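Local structure of hypothetical protein Atu3615 (Agrobacterium tumefaciens str. C58, 1ZNP) at residues A[134-137]-A[138-142]; A[90-93]-A[94-97]. The protein is of unknown function but belongs to the DUF985 family of the cupin superfamily, whose members are built on a small beta-barrel. All coordinates share one frame; numbering follows the deposited sequence.

Contact 1 of 2, residues A[134-137]-A[138-142]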
loop_
_atom_site.group_PDB
_atom_site.type_symbol
_atom_site.label_atom_id
_atom_site.label_comp_id
_atom_site.label_asym_id
_atom_site.label_seq_id
_atom_site.Cartn_x
_atom_site.Cartn_y
_atom_site.Cartn_z
ATOM N N VAL A 134 -2.296 -15.540 15.969
ATOM C CA VAL A 134 -0.911 -15.753 16.356
ATOM C C VAL A 134 -0.142 -14.453 16.276
ATOM O O VAL A 134 -0.258 -13.707 15.299
ATOM C CB VAL A 134 -0.199 -16.751 15.442
ATOM C CG1 VAL A 134 1.214 -16.983 15.958
ATOM C CG2 VAL A 134 -0.974 -18.042 15.370
HETATM N N MSE A 135 0.658 -14.188 17.298
HETATM C CA MSE A 135 1.457 -12.976 17.328
HETATM C C MSE A 135 2.923 -13.304 17.182
HETATM O O MSE A 135 3.342 -14.441 17.414
HETATM C CB MSE A 135 1.240 -12.238 18.641
HETATM C CG MSE A 135 -0.151 -11.703 18.785
HETATM SE SE MSE A 135 -0.383 -10.872 20.477
HETATM C CE MSE A 135 0.645 -9.253 20.141
ATOM N N ALA A 136 3.698 -12.304 16.783
ATOM C CA ALA A 136 5.134 -12.486 16.644
ATOM C C ALA A 136 5.740 -12.188 18.005
ATOM O O ALA A 136 5.118 -11.528 18.833
ATOM C CB ALA A 136 5.685 -11.529 15.603
ATOM N N GLU A 137 6.945 -12.679 18.246
ATOM C CA GLU A 137 7.609 -12.418 19.513
ATOM C C GLU A 137 7.832 -10.914 19.539
ATOM O O GLU A 137 8.184 -10.323 18.520
ATOM C CB GLU A 137 8.949 -13.159 19.561
ATOM C CG GLU A 137 8.879 -14.556 18.951
ATOM C CD GLU A 137 7.904 -15.480 19.677
ATOM O OE1 GLU A 137 7.347 -16.396 19.023
ATOM O OE2 GLU A 137 7.703 -15.294 20.901
ATOM N N PRO A 138 7.620 -10.269 20.694
ATOM C CA PRO A 138 7.825 -8.818 20.749
ATOM C C PRO A 138 9.215 -8.425 20.257
ATOM O O PRO A 138 10.188 -9.142 20.489
ATOM C CB PRO A 138 7.608 -8.494 22.225
ATOM C CG PRO A 138 8.044 -9.749 22.912
ATOM C CD PRO A 138 7.412 -10.819 22.045
ATOM N N GLY A 139 9.298 -7.290 19.569
ATOM C CA GLY A 139 10.574 -6.838 19.044
ATOM C C GLY A 139 10.787 -7.338 17.627
ATOM O O GLY A 139 11.436 -6.673 16.807
ATOM N N TRP A 140 10.234 -8.518 17.343
ATOM C CA TRP A 140 10.335 -9.138 16.021
ATOM C C TRP A 140 9.827 -8.206 14.930
ATOM O O TRP A 140 8.990 -7.335 15.167
ATOM C CB TRP A 140 9.515 -10.433 15.971
ATOM C CG TRP A 140 9.588 -11.182 14.653
ATOM C CD1 TRP A 140 10.469 -12.170 14.324
ATOM C CD2 TRP A 140 8.732 -11.011 13.507
ATOM N NE1 TRP A 140 10.217 -12.630 13.051
ATOM C CE2 TRP A 140 9.158 -11.936 12.525
ATOM C CE3 TRP A 140 7.653 -10.166 13.214
ATOM C CZ2 TRP A 140 8.536 -12.043 11.266
ATOM C CZ3 TRP A 140 7.032 -10.273 11.958
ATOM C CH2 TRP A 140 7.480 -11.207 11.005
ATOM N N SER A 141 10.351 -8.415 13.731
ATOM C CA SER A 141 9.977 -7.659 12.551
ATOM C C SER A 141 10.290 -8.554 11.360
ATOM O O SER A 141 11.241 -9.337 11.401
ATOM C CB SER A 141 10.771 -6.350 12.465
ATOM O OG SER A 141 10.124 -5.316 13.193
ATOM N N PRO A 142 9.481 -8.474 10.293
ATOM C CA PRO A 142 9.738 -9.315 9.120
ATOM C C PRO A 142 11.196 -9.303 8.647
ATOM O O PRO A 142 11.846 -8.256 8.613
ATOM C CB PRO A 142 8.754 -8.773 8.076
ATOM C CG PRO A 142 8.354 -7.409 8.607
ATOM C CD PRO A 142 8.295 -7.631 10.081
#

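Contact 2 of 2, residues A[90-93]-A[94-97]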
loop_
_atom_site.group_PDB
_atom_site.type_symbol
_atom_site.label_atom_id
_atom_site.label_comp_id
_atom_site.label_asym_id
_atom_site.label_seq_id
_atom_site.Cartn_x
_atom_site.Cartn_y
_atom_site.Cartn_z
ATOM N N GLY A 90 -7.097 5.686 5.546
ATOM C CA GLY A 90 -7.733 6.930 5.928
ATOM C C GLY A 90 -8.708 7.409 4.877
ATOM O O GLY A 90 -8.898 6.747 3.861
ATOM N N PRO A 91 -9.333 8.573 5.087
ATOM C CA PRO A 91 -10.294 9.112 4.130
ATOM C C PRO A 91 -9.753 10.051 3.047
ATOM O O PRO A 91 -10.463 10.345 2.095
ATOM C CB PRO A 91 -11.291 9.816 5.038
ATOM C CG PRO A 91 -10.386 10.433 6.061
ATOM C CD PRO A 91 -9.394 9.313 6.365
ATOM N N ALA A 92 -8.520 10.532 3.194
ATOM C CA ALA A 92 -7.939 11.454 2.208
ATOM C C ALA A 92 -7.582 10.724 0.908
ATOM O O ALA A 92 -6.415 10.556 0.545
ATOM C CB ALA A 92 -6.704 12.141 2.798
ATOM N N ILE A 93 -8.634 10.320 0.216
ATOM C CA ILE A 93 -8.564 9.568 -1.020
ATOM C C ILE A 93 -7.768 10.202 -2.176
ATOM O O ILE A 93 -7.318 9.504 -3.087
ATOM C CB ILE A 93 -10.018 9.232 -1.455
ATOM C CG1 ILE A 93 -10.067 7.818 -2.026
ATOM C CG2 ILE A 93 -10.550 10.272 -2.429
ATOM C CD1 ILE A 93 -9.807 6.739 -0.982
ATOM N N LEU A 94 -7.583 11.517 -2.134
ATOM C CA LEU A 94 -6.851 12.213 -3.193
ATOM C C LEU A 94 -5.387 12.438 -2.816
ATOM O O LEU A 94 -4.637 13.085 -3.554
ATOM C CB LEU A 94 -7.509 13.566 -3.484
ATOM C CG LEU A 94 -9.027 13.584 -3.722
ATOM C CD1 LEU A 94 -9.472 15.023 -3.986
ATOM C CD2 LEU A 94 -9.402 12.676 -4.899
ATOM N N GLU A 95 -4.985 11.888 -1.671
ATOM C CA GLU A 95 -3.624 12.054 -1.171
ATOM C C GLU A 95 -2.938 10.725 -0.831
ATOM O O GLU A 95 -2.090 10.656 0.056
ATOM C CB GLU A 95 -3.670 12.968 0.059
ATOM C CG GLU A 95 -4.554 14.206 -0.149
ATOM C CD GLU A 95 -4.870 14.946 1.146
ATOM O OE1 GLU A 95 -5.733 15.859 1.116
ATOM O OE2 GLU A 95 -4.261 14.615 2.194
ATOM N N GLY A 96 -3.307 9.664 -1.536
ATOM C CA GLY A 96 -2.683 8.377 -1.289
ATOM C C GLY A 96 -3.329 7.540 -0.201
ATOM O O GLY A 96 -2.760 6.540 0.219
ATOM N N GLU A 97 -4.516 7.932 0.245
ATOM C CA GLU A 97 -5.203 7.200 1.303
ATOM C C GLU A 97 -6.376 6.382 0.787
ATOM O O GLU A 97 -6.976 6.703 -0.240
ATOM C CB GLU A 97 -5.713 8.172 2.370
ATOM C CG GLU A 97 -4.730 8.454 3.508
ATOM C CD GLU A 97 -5.165 9.623 4.400
ATOM O OE1 GLU A 97 -6.380 9.732 4.709
ATOM O OE2 GLU A 97 -4.282 10.425 4.799
#

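Contact 1 of 2, residues A[134-137]-A[138-142]
Glu137 and Trp140 face each other across a tight bend, joined by a backbone hydrogen bond from Trp140 N to Glu137 O of 3.0 Å; that oxygen sits too close to its surroundings in the model, so the fine geometry is less certain. Pro138 fills the next corner. The CB of Glu137 packs 3.7 Å from Pro138 CD, and with CG anti to the carbonyl carbon and a bend at chi2 the acid is carried away from the turn. Trp140 goes the other way round. Its CG stands anti to the backbone N (chi1 -178°), which brings the near part of the ring, CE3, obliquely to 3.4 Å from Ala136 CB while the rest of the indole leads away. On one face of the same indole, toward its rim, lies Pro142 N, 3.4 Å above the plane. Ser141 OG hydrogen-bonds to Trp140 O, coming in well off the C=O direction (95°). Trp55 meets the indole edge-to-face and Trp108 also touches it, so the exit from strand 133-135 is held against an aromatic cluster. Gly139 has the positive phi (92°) expected at the third position, completing a type II beta turn from Glu137 to Trp140.

Contact 2 of 2, residues A[90-93]-A[94-97]
Ala92 meets Glu97 in a loop shaped by two overlapping turns: an inverse gamma turn centred on Ala92 and a type I beta turn from Ala92 to Glu95. The Glu97 side chain, extended beyond CG, runs back across the loop, and its OE1 takes a 2.7 Å hydrogen bond from Ala92 N. The amide approaches from above the carboxylate plane, 47° out of it. Alongside, Pro91 and Glu97 point the same way, with Pro91 CD 3.5 Å from that same OE1. The methyl of Ala92 is approached by two carboxylates from well-separated directions, at a wide obtuse angle to each other: Glu95 OE2 lies 3.5 Å from Ala92 CB, whereas the Glu97 group comes in from the side of its bond to the amide. Glu95 gets there with CG anti to the carbonyl carbon (chi1 -45°) and an extended chain beyond. On the outer side of the bend, Ile93 and Leu94 slant across one another, touching through Ile93 CG2 and Leu94 CD2 at 3.6 Å. Arg98 adds a hydrogen bond from NH2 to Ile93 O, tying the bend to strand 97-103. At the centre, Ala92 O is gripped by two amides on opposite faces of its carbonyl plane: Glu95 N at 3.0 Å, closing the beta turn, and Glu97 N at a longer 3.3 Å.

Contact 2 comes first along the chain, in the loop between strands 85-89 and 97-103; contact 1 follows near the C-terminal end of the model, where strand 133-135 runs out into a loop. Their centres lie about 29 Å apart and their nearest atoms about 20 Å, so they do not touch. They belong to different sheets: the strands flanking contact 2 are part of the large mixed sheet, while strand 133-135 pairs with 56-58 in a separate two-stranded sheet. Both are local turns well away from the centre of the chain: one links strands of the cupin fold, the other starts the tail's path past Trp55 and Trp108.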